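Local structure of beta-N-acetylhexosaminidase (Streptomyces plicatus, 1JAK) at residues 332-337 with 355-360; 345-350 with 360-365. The protein hydrolyses terminal N-acetylhexosamine residues from glycoconjugates as a family 20 beta-N-acetylhexosaminidase, probably by substrate-assisted catalysis. One frame throughout, in Å; residues are numbered along the deposited sequence.

Both contacts lie in the catalytic barrel. Along the chain, residues 332-337 on helix 326-342 come first, followed by strand segment 345-350. The loop 355-360 is next and runs straight into 360-365, which leads into strand 363-366. Contact 1 closes a loop from the helix to 355-360, and contact 2 closes a shorter one from 345-350 to 360-365. The two loops cross, since their segments alternate, and they share Glu360. Contact 1 ties the helix to the strand connection, and contact 2 pairs the strands on either side of that connection. They also touch directly, with Val359 CG2 3.5 Å from Val347 CG1.

Contact 1: residues 332-337 with 355-360; sequences FMKRVQ and GAEPVE
The outer layer of the catalytic barrel is the setting here: Met333, Lys334 and Gln337 of helix 326-342 meet the loop 355-360. The side-chain amide of Gln337 is the main link. Its OE1 accepts a hydrogen bond from Val359 N at 3.0 Å. The donor lies above the carbonyl plane, 37° out of it. Gln337 NE2 donates to Glu357 O, also at 3.0 Å. A weak bond from Gln337 NE2 back to Met333 O, one turn earlier, gives the same nitrogen a partner on the helix. These bonds hold the amide from both ends and limit its rotation. The chain of Gln337 is extended beyond CG (chi2 -173°), which carries CD out from the helix toward the loop backbone. In a classical beta/alpha barrel a helix would follow strand 346-350. In this barrel a connection without a regular long helix leads to strand 363-366, and residues 355-360 lie against the preceding helix. Val359 slides past Gln337 in the opposite direction, with its CG1 3.6 Å from Gln337 CB. An alanine in place of this glutamine would probably leave Val359 N and Glu357 O without these partners and let the loop shift from the helix. One turn earlier on the helix, Met333 CB packs on Ala356 CB at 3.7 Å. Toward solvent, the exposed Lys334 and Glu357 form a salt bridge, Lys334 NZ to Glu357 OE1 at 3.0 Å. Lys334 NZ meets OE1 from above the carboxylate plane of Glu357, 42° out of it. Behind the helix, Phe332 and Val336 pack on helix 292-307, while Arg335 NH1 bonds to Tyr295 OH.

Contact 2: residues 345-350 with 360-365; sequences KTVVGW and EGALVQ. With IFG ((2R,3R,4S,5R)-2-acetamido-3,4-dihydroxy-5-hydroxymethyl-piperidine), chain F.
Trp350 of the inhibitor pocket and Gln365 form the last bridged pair between two parallel strands of the catalytic barrel. Strands 346-350 and 363-366 run side by side, joined by alternating backbone bonds. Leu363 N donates to Val347 O at 3.1 Å, Gly349 N to Leu363 O at 3.1 Å, and Gln365 N to Gly349 O at 2.7 Å. At the start of strand 346-350, Thr346 CG2 rests on Leu363 CD1 at 3.7 Å, the two side chains crossing. Val347 CG1 and Ala362 CB are tightly packed at 3.5 Å. Val348, Leu363, Trp350 and Gln365 share one face of the sheet; Val348, Leu363 and Gln365 also touch Ile391 of strand 389-392. The side chains of Trp350 and Gln365 lie alongside each other and point the same way, with ring and amide planes 32° apart. CG of Gln365 is anti to the backbone N (chi1 -168°), which starts the side chain along the indole; its OE1 lies over one face of the ring, toward the rim. Over the centre of the opposite face sits IFG C8, the acetamido methyl carbon, 3.4 Å from Trp350 CD2. Other bonds fix both groups: Trp350 NE1 to Glu250, Gln365 OE1 to His315 and Gln365 NE2 to Ser393. The indole, held from its NE1 and backed by the amide of Gln365, probably serves as an apolar wall for the methyl group, consistent with holding the acetamido group that would assist catalysis in a substrate.

Contact 1: residues 332-337 with 355-360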
ATOM      1  N   PHE A 332      -6.195 -23.145 -16.897  1.00 10.70           N
ATOM      2  CA  PHE A 332      -5.712 -21.815 -17.255  1.00 10.79           C
ATOM      3  C   PHE A 332      -4.519 -21.402 -16.398  1.00 10.45           C
ATOM      4  O   PHE A 332      -3.489 -20.961 -16.916  1.00 11.22           O
ATOM      5  CB  PHE A 332      -6.829 -20.781 -17.080  1.00  9.77           C
ATOM      6  CG  PHE A 332      -6.418 -19.376 -17.432  1.00 11.38           C
ATOM      7  CD1 PHE A 332      -6.416 -18.946 -18.755  1.00 10.70           C
ATOM      8  CD2 PHE A 332      -6.024 -18.486 -16.437  1.00 10.87           C
ATOM      9  CE1 PHE A 332      -6.027 -17.643 -19.086  1.00 10.74           C
ATOM     10  CE2 PHE A 332      -5.633 -17.183 -16.757  1.00 10.11           C
ATOM     11  CZ  PHE A 332      -5.635 -16.762 -18.083  1.00  9.62           C
ATOM     12  N   MET A 333      -4.660 -21.535 -15.086  1.00  9.93           N
ATOM     13  CA  MET A 333      -3.583 -21.154 -14.181  1.00 10.64           C
ATOM     14  C   MET A 333      -2.341 -22.021 -14.351  1.00 11.96           C
ATOM     15  O   MET A 333      -1.222 -21.547 -14.169  1.00 11.09           O
ATOM     16  CB  MET A 333      -4.069 -21.189 -12.733  1.00 10.85           C
ATOM     17  CG  MET A 333      -5.050 -20.067 -12.418  1.00 11.86           C
ATOM     18  SD  MET A 333      -4.342 -18.446 -12.821  1.00 11.80           S
ATOM     19  CE  MET A 333      -5.392 -17.358 -11.820  1.00 10.45           C
ATOM     20  N   LYS A 334      -2.533 -23.288 -14.704  1.00 12.16           N
ATOM     21  CA  LYS A 334      -1.399 -24.184 -14.910  1.00 13.47           C
ATOM     22  C   LYS A 334      -0.589 -23.685 -16.110  1.00 13.88           C
ATOM     23  O   LYS A 334       0.643 -23.739 -16.119  1.00 13.04           O
ATOM     24  CB  LYS A 334      -1.896 -25.609 -15.180  1.00 15.97           C
ATOM     25  CG  LYS A 334      -0.793 -26.620 -15.481  1.00 21.29           C
ATOM     26  CD  LYS A 334       0.015 -26.959 -14.239  1.00 25.03           C
ATOM     27  CE  LYS A 334       1.054 -28.035 -14.533  1.00 28.44           C
ATOM     28  NZ  LYS A 334       1.736 -28.503 -13.292  1.00 30.18           N
ATOM     29  N   ARG A 335      -1.301 -23.181 -17.111  1.00 12.75           N
ATOM     30  CA  ARG A 335      -0.684 -22.681 -18.335  1.00 13.50           C
ATOM     31  C   ARG A 335      -0.073 -21.286 -18.226  1.00 14.09           C
ATOM     32  O   ARG A 335       0.982 -21.022 -18.806  1.00 15.03           O
ATOM     33  CB  ARG A 335      -1.717 -22.682 -19.464  1.00 16.16           C
ATOM     34  CG  ARG A 335      -2.267 -24.062 -19.797  1.00 17.90           C
ATOM     35  CD  ARG A 335      -3.536 -23.969 -20.629  1.00 19.85           C
ATOM     36  NE  ARG A 335      -4.072 -25.291 -20.943  1.00 20.00           N
ATOM     37  CZ  ARG A 335      -5.287 -25.509 -21.436  1.00 21.60           C
ATOM     38  NH1 ARG A 335      -6.102 -24.490 -21.671  1.00 20.49           N
ATOM     39  NH2 ARG A 335      -5.689 -26.748 -21.694  1.00 20.37           N
ATOM     40  N   VAL A 336      -0.721 -20.394 -17.483  1.00 12.65           N
ATOM     41  CA  VAL A 336      -0.229 -19.022 -17.378  1.00 13.28           C
ATOM     42  C   VAL A 336       0.803 -18.703 -16.297  1.00 12.73           C
ATOM     43  O   VAL A 336       1.637 -17.819 -16.492  1.00 11.97           O
ATOM     44  CB  VAL A 336      -1.402 -18.025 -17.232  1.00 14.05           C
ATOM     45  CG1 VAL A 336      -2.311 -18.115 -18.447  1.00 13.32           C
ATOM     46  CG2 VAL A 336      -2.178 -18.316 -15.962  1.00 17.42           C
ATOM     47  N   GLN A 337       0.767 -19.397 -15.163  1.00 12.71           N
ATOM     48  CA  GLN A 337       1.738 -19.097 -14.112  1.00 12.85           C
ATOM     49  C   GLN A 337       3.181 -19.119 -14.615  1.00 13.35           C
ATOM     50  O   GLN A 337       3.965 -18.225 -14.294  1.00 12.26           O
ATOM     51  CB  GLN A 337       1.597 -20.064 -12.933  1.00 12.21           C
ATOM     52  CG  GLN A 337       0.326 -19.880 -12.121  1.00 13.28           C
ATOM     53  CD  GLN A 337       0.309 -20.748 -10.879  1.00 12.48           C
ATOM     54  OE1 GLN A 337       0.923 -20.414  -9.864  1.00 11.62           O
ATOM     55  NE2 GLN A 337      -0.387 -21.878 -10.957  1.00 12.89           N
ATOM     56  N   GLY A 355      -6.225 -22.990  -5.122  1.00 10.73           N
ATOM     57  CA  GLY A 355      -6.982 -24.134  -5.595  1.00 11.80           C
ATOM     58  C   GLY A 355      -6.573 -24.524  -7.003  1.00 12.32           C
ATOM     59  O   GLY A 355      -7.199 -25.387  -7.618  1.00 13.29           O
ATOM     60  N   ALA A 356      -5.514 -23.898  -7.515  1.00 11.90           N
ATOM     61  CA  ALA A 356      -5.039 -24.181  -8.865  1.00 12.41           C
ATOM     62  C   ALA A 356      -3.534 -24.431  -8.923  1.00 13.83           C
ATOM     63  O   ALA A 356      -2.851 -23.973  -9.842  1.00 13.69           O
ATOM     64  CB  ALA A 356      -5.417 -23.039  -9.800  1.00 12.88           C
ATOM     65  N   GLU A 357      -3.028 -25.149  -7.927  1.00 14.63           N
ATOM     66  CA  GLU A 357      -1.618 -25.516  -7.845  1.00 15.96           C
ATOM     67  C   GLU A 357      -0.613 -24.380  -8.050  1.00 14.85           C
ATOM     68  O   GLU A 357      -0.028 -24.237  -9.128  1.00 14.38           O
ATOM     69  CB  GLU A 357      -1.329 -26.638  -8.846  1.00 18.77           C
ATOM     70  CG  GLU A 357       0.087 -27.179  -8.786  1.00 24.46           C
ATOM     71  CD  GLU A 357       0.307 -28.335  -9.741  1.00 28.10           C
ATOM     72  OE1 GLU A 357      -0.023 -28.192 -10.938  1.00 31.62           O
ATOM     73  OE2 GLU A 357       0.814 -29.387  -9.296  1.00 29.01           O
ATOM     74  N   PRO A 358      -0.395 -23.562  -7.010  1.00 14.20           N
ATOM     75  CA  PRO A 358       0.554 -22.448  -7.106  1.00 13.30           C
ATOM     76  C   PRO A 358       1.942 -22.983  -7.448  1.00 13.61           C
ATOM     77  O   PRO A 358       2.354 -24.022  -6.923  1.00 14.07           O
ATOM     78  CB  PRO A 358       0.518 -21.841  -5.705  1.00 13.68           C
ATOM     79  CG  PRO A 358      -0.867 -22.155  -5.227  1.00 14.52           C
ATOM     80  CD  PRO A 358      -1.058 -23.576  -5.695  1.00 13.43           C
ATOM     81  N   VAL A 359       2.659 -22.289  -8.325  1.00 12.56           N
ATOM     82  CA  VAL A 359       4.004 -22.719  -8.694  1.00 12.28           C
ATOM     83  C   VAL A 359       4.964 -22.394  -7.558  1.00 12.98           C
ATOM     84  O   VAL A 359       4.641 -21.617  -6.660  1.00 11.88           O
ATOM     85  CB  VAL A 359       4.508 -22.021  -9.983  1.00 12.50           C
ATOM     86  CG1 VAL A 359       3.667 -22.452 -11.171  1.00 12.77           C
ATOM     87  CG2 VAL A 359       4.462 -20.505  -9.815  1.00 12.36           C
ATOM     88  N   GLU A 360       6.144 -22.999  -7.593  1.00 13.36           N
ATOM     89  CA  GLU A 360       7.141 -22.757  -6.563  1.00 14.47           C
ATOM     90  C   GLU A 360       7.473 -21.269  -6.510  1.00 12.77           C
ATOM     91  O   GLU A 360       7.610 -20.620  -7.548  1.00 13.36           O
ATOM     92  CB  GLU A 360       8.407 -23.566  -6.859  1.00 18.10           C
ATOM     93  CG  GLU A 360       9.570 -23.268  -5.925  1.00 24.18           C
ATOM     94  CD  GLU A 360      10.771 -24.158  -6.191  1.00 29.30           C
ATOM     95  OE1 GLU A 360      11.183 -24.266  -7.366  1.00 32.12           O
ATOM     96  OE2 GLU A 360      11.305 -24.743  -5.225  1.00 32.22           O
TER

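Contact 2: residues 345-350 with 360-365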
ATOM      1  N   LYS A 345       9.832 -12.892 -13.205  1.00 10.82           N
ATOM      2  CA  LYS A 345       9.146 -12.366 -12.032  1.00 10.99           C
ATOM      3  C   LYS A 345       8.530 -13.456 -11.162  1.00 10.84           C
ATOM      4  O   LYS A 345       8.419 -14.616 -11.570  1.00 12.81           O
ATOM      5  CB  LYS A 345       8.064 -11.368 -12.459  1.00 10.02           C
ATOM      6  CG  LYS A 345       8.598 -10.188 -13.267  1.00  9.53           C
ATOM      7  CD  LYS A 345       9.644  -9.399 -12.484  1.00 10.51           C
ATOM      8  CE  LYS A 345      10.260  -8.303 -13.346  1.00 10.83           C
ATOM      9  NZ  LYS A 345      11.311  -7.529 -12.618  1.00 11.38           N
ATOM     10  N   THR A 346       8.146 -13.067  -9.950  1.00 10.24           N
ATOM     11  CA  THR A 346       7.526 -13.970  -8.990  1.00 10.19           C
ATOM     12  C   THR A 346       6.025 -13.736  -9.043  1.00 10.70           C
ATOM     13  O   THR A 346       5.557 -12.617  -8.842  1.00 11.22           O
ATOM     14  CB  THR A 346       8.032 -13.689  -7.564  1.00 10.69           C
ATOM     15  OG1 THR A 346       9.431 -13.995  -7.491  1.00 11.58           O
ATOM     16  CG2 THR A 346       7.268 -14.530  -6.543  1.00 10.40           C
ATOM     17  N   VAL A 347       5.267 -14.793  -9.300  1.00 10.11           N
ATOM     18  CA  VAL A 347       3.823 -14.653  -9.398  1.00 10.84           C
ATOM     19  C   VAL A 347       3.106 -14.484  -8.063  1.00  9.22           C
ATOM     20  O   VAL A 347       3.484 -15.068  -7.045  1.00  9.34           O
ATOM     21  CB  VAL A 347       3.203 -15.857 -10.156  1.00 13.77           C
ATOM     22  CG1 VAL A 347       3.492 -17.143  -9.414  1.00 14.81           C
ATOM     23  CG2 VAL A 347       1.697 -15.657 -10.320  1.00 16.19           C
ATOM     24  N   VAL A 348       2.076 -13.644  -8.086  1.00  8.80           N
ATOM     25  CA  VAL A 348       1.233 -13.400  -6.928  1.00  7.35           C
ATOM     26  C   VAL A 348      -0.181 -13.514  -7.479  1.00  7.75           C
ATOM     27  O   VAL A 348      -0.435 -13.129  -8.618  1.00  8.11           O
ATOM     28  CB  VAL A 348       1.398 -11.976  -6.357  1.00  8.49           C
ATOM     29  CG1 VAL A 348       0.519 -11.816  -5.119  1.00  8.37           C
ATOM     30  CG2 VAL A 348       2.860 -11.708  -6.013  1.00  8.18           C
ATOM     31  N   GLY A 349      -1.089 -14.063  -6.685  1.00  8.83           N
ATOM     32  CA  GLY A 349      -2.466 -14.177  -7.125  1.00  8.14           C
ATOM     33  C   GLY A 349      -3.372 -14.114  -5.918  1.00  7.38           C
ATOM     34  O   GLY A 349      -2.901 -14.249  -4.790  1.00  8.26           O
ATOM     35  N   TRP A 350      -4.664 -13.880  -6.129  1.00  6.87           N
ATOM     36  CA  TRP A 350      -5.588 -13.864  -5.003  1.00  6.32           C
ATOM     37  C   TRP A 350      -5.632 -15.313  -4.522  1.00  6.70           C
ATOM     38  O   TRP A 350      -5.225 -16.212  -5.263  1.00  8.83           O
ATOM     39  CB  TRP A 350      -6.958 -13.351  -5.445  1.00  5.80           C
ATOM     40  CG  TRP A 350      -6.893 -11.904  -5.871  1.00  6.29           C
ATOM     41  CD1 TRP A 350      -6.872 -11.423  -7.148  1.00  6.26           C
ATOM     42  CD2 TRP A 350      -6.787 -10.762  -5.010  1.00  7.38           C
ATOM     43  NE1 TRP A 350      -6.756 -10.050  -7.138  1.00  7.17           N
ATOM     44  CE2 TRP A 350      -6.704  -9.620  -5.837  1.00  7.20           C
ATOM     45  CE3 TRP A 350      -6.758 -10.592  -3.617  1.00  6.24           C
ATOM     46  CZ2 TRP A 350      -6.592  -8.320  -5.320  1.00  6.37           C
ATOM     47  CZ3 TRP A 350      -6.648  -9.298  -3.100  1.00  6.89           C
ATOM     48  CH2 TRP A 350      -6.566  -8.180  -3.954  1.00  7.78           C
ATOM     49  N   GLU A 360       6.144 -22.999  -7.593  1.00 13.36           N
ATOM     50  CA  GLU A 360       7.141 -22.757  -6.563  1.00 14.47           C
ATOM     51  C   GLU A 360       7.473 -21.269  -6.510  1.00 12.77           C
ATOM     52  O   GLU A 360       7.610 -20.620  -7.548  1.00 13.36           O
ATOM     53  CB  GLU A 360       8.407 -23.566  -6.859  1.00 18.10           C
ATOM     54  CG  GLU A 360       9.570 -23.268  -5.925  1.00 24.18           C
ATOM     55  CD  GLU A 360      10.771 -24.158  -6.191  1.00 29.30           C
ATOM     56  OE1 GLU A 360      11.183 -24.266  -7.366  1.00 32.12           O
ATOM     57  OE2 GLU A 360      11.305 -24.743  -5.225  1.00 32.22           O
ATOM     58  N   GLY A 361       7.581 -20.734  -5.297  1.00 12.25           N
ATOM     59  CA  GLY A 361       7.915 -19.331  -5.124  1.00 11.80           C
ATOM     60  C   GLY A 361       6.734 -18.380  -5.165  1.00 12.32           C
ATOM     61  O   GLY A 361       6.868 -17.197  -4.849  1.00 11.29           O
ATOM     62  N   ALA A 362       5.572 -18.885  -5.548  1.00 11.65           N
ATOM     63  CA  ALA A 362       4.387 -18.041  -5.633  1.00 11.59           C
ATOM     64  C   ALA A 362       3.873 -17.586  -4.275  1.00 11.10           C
ATOM     65  O   ALA A 362       4.153 -18.202  -3.245  1.00 11.51           O
ATOM     66  CB  ALA A 362       3.281 -18.783  -6.372  1.00 11.39           C
ATOM     67  N   LEU A 363       3.134 -16.480  -4.283  1.00 10.28           N
ATOM     68  CA  LEU A 363       2.509 -15.952  -3.078  1.00 10.30           C
ATOM     69  C   LEU A 363       1.029 -15.818  -3.407  1.00  9.53           C
ATOM     70  O   LEU A 363       0.676 -15.560  -4.556  1.00  9.56           O
ATOM     71  CB  LEU A 363       3.037 -14.561  -2.715  1.00 11.15           C
ATOM     72  CG  LEU A 363       4.461 -14.374  -2.197  1.00 12.72           C
ATOM     73  CD1 LEU A 363       5.438 -14.415  -3.356  1.00 15.25           C
ATOM     74  CD2 LEU A 363       4.553 -13.030  -1.485  1.00 14.89           C
ATOM     75  N   VAL A 364       0.166 -16.021  -2.420  1.00  9.36           N
ATOM     76  CA  VAL A 364      -1.261 -15.845  -2.653  1.00  8.73           C
ATOM     77  C   VAL A 364      -1.782 -14.823  -1.662  1.00  8.46           C
ATOM     78  O   VAL A 364      -1.327 -14.757  -0.518  1.00  8.65           O
ATOM     79  CB  VAL A 364      -2.068 -17.163  -2.530  1.00  9.79           C
ATOM     80  CG1 VAL A 364      -1.679 -18.105  -3.662  1.00 10.19           C
ATOM     81  CG2 VAL A 364      -1.839 -17.811  -1.172  1.00 10.85           C
ATOM     82  N   GLN A 365      -2.722 -14.004  -2.120  1.00  7.52           N
ATOM     83  CA  GLN A 365      -3.295 -12.963  -1.282  1.00  6.21           C
ATOM     84  C   GLN A 365      -4.671 -13.389  -0.790  1.00  7.62           C
ATOM     85  O   GLN A 365      -5.624 -13.469  -1.566  1.00  8.03           O
ATOM     86  CB  GLN A 365      -3.398 -11.656  -2.071  1.00  6.81           C
ATOM     87  CG  GLN A 365      -3.702 -10.451  -1.198  1.00  7.69           C
ATOM     88  CD  GLN A 365      -3.691  -9.144  -1.966  1.00  7.63           C
ATOM     89  OE1 GLN A 365      -3.167  -9.062  -3.083  1.00  7.14           O
ATOM     90  NE2 GLN A 365      -4.260  -8.107  -1.363  1.00  6.50           N
TER
HETATM   91  N1  IFG F 601     -14.110  -8.335  -4.668  1.00  7.82           N
HETATM   92  C2  IFG F 601     -13.350  -8.091  -5.922  1.00  7.93           C
HETATM   93  C3  IFG F 601     -12.874  -6.599  -6.151  1.00  7.19           C
HETATM   94  C4  IFG F 601     -13.904  -5.540  -5.703  1.00  7.77           C
HETATM   95  C5  IFG F 601     -14.319  -5.847  -4.262  1.00  7.32           C
HETATM   96  C6  IFG F 601     -15.303  -4.862  -3.640  1.00  7.71           C
HETATM   97  C7  IFG F 601     -11.323  -9.049  -4.907  1.00  7.39           C
HETATM   98  C8  IFG F 601     -10.082  -9.902  -4.868  1.00  6.95           C
HETATM   99  C9  IFG F 601     -14.925  -7.248  -4.105  1.00  6.67           C
HETATM  100  N2  IFG F 601     -12.177  -8.992  -5.972  1.00  6.65           N
HETATM  101  O7  IFG F 601     -11.562  -8.390  -3.904  1.00  6.85           O
HETATM  102  O3  IFG F 601     -12.567  -6.410  -7.526  1.00  6.78           O
HETATM  103  O4  IFG F 601     -15.050  -5.631  -6.549  1.00  9.48           O
HETATM  104  O6  IFG F 601     -15.246  -4.901  -2.218  1.00  6.35           O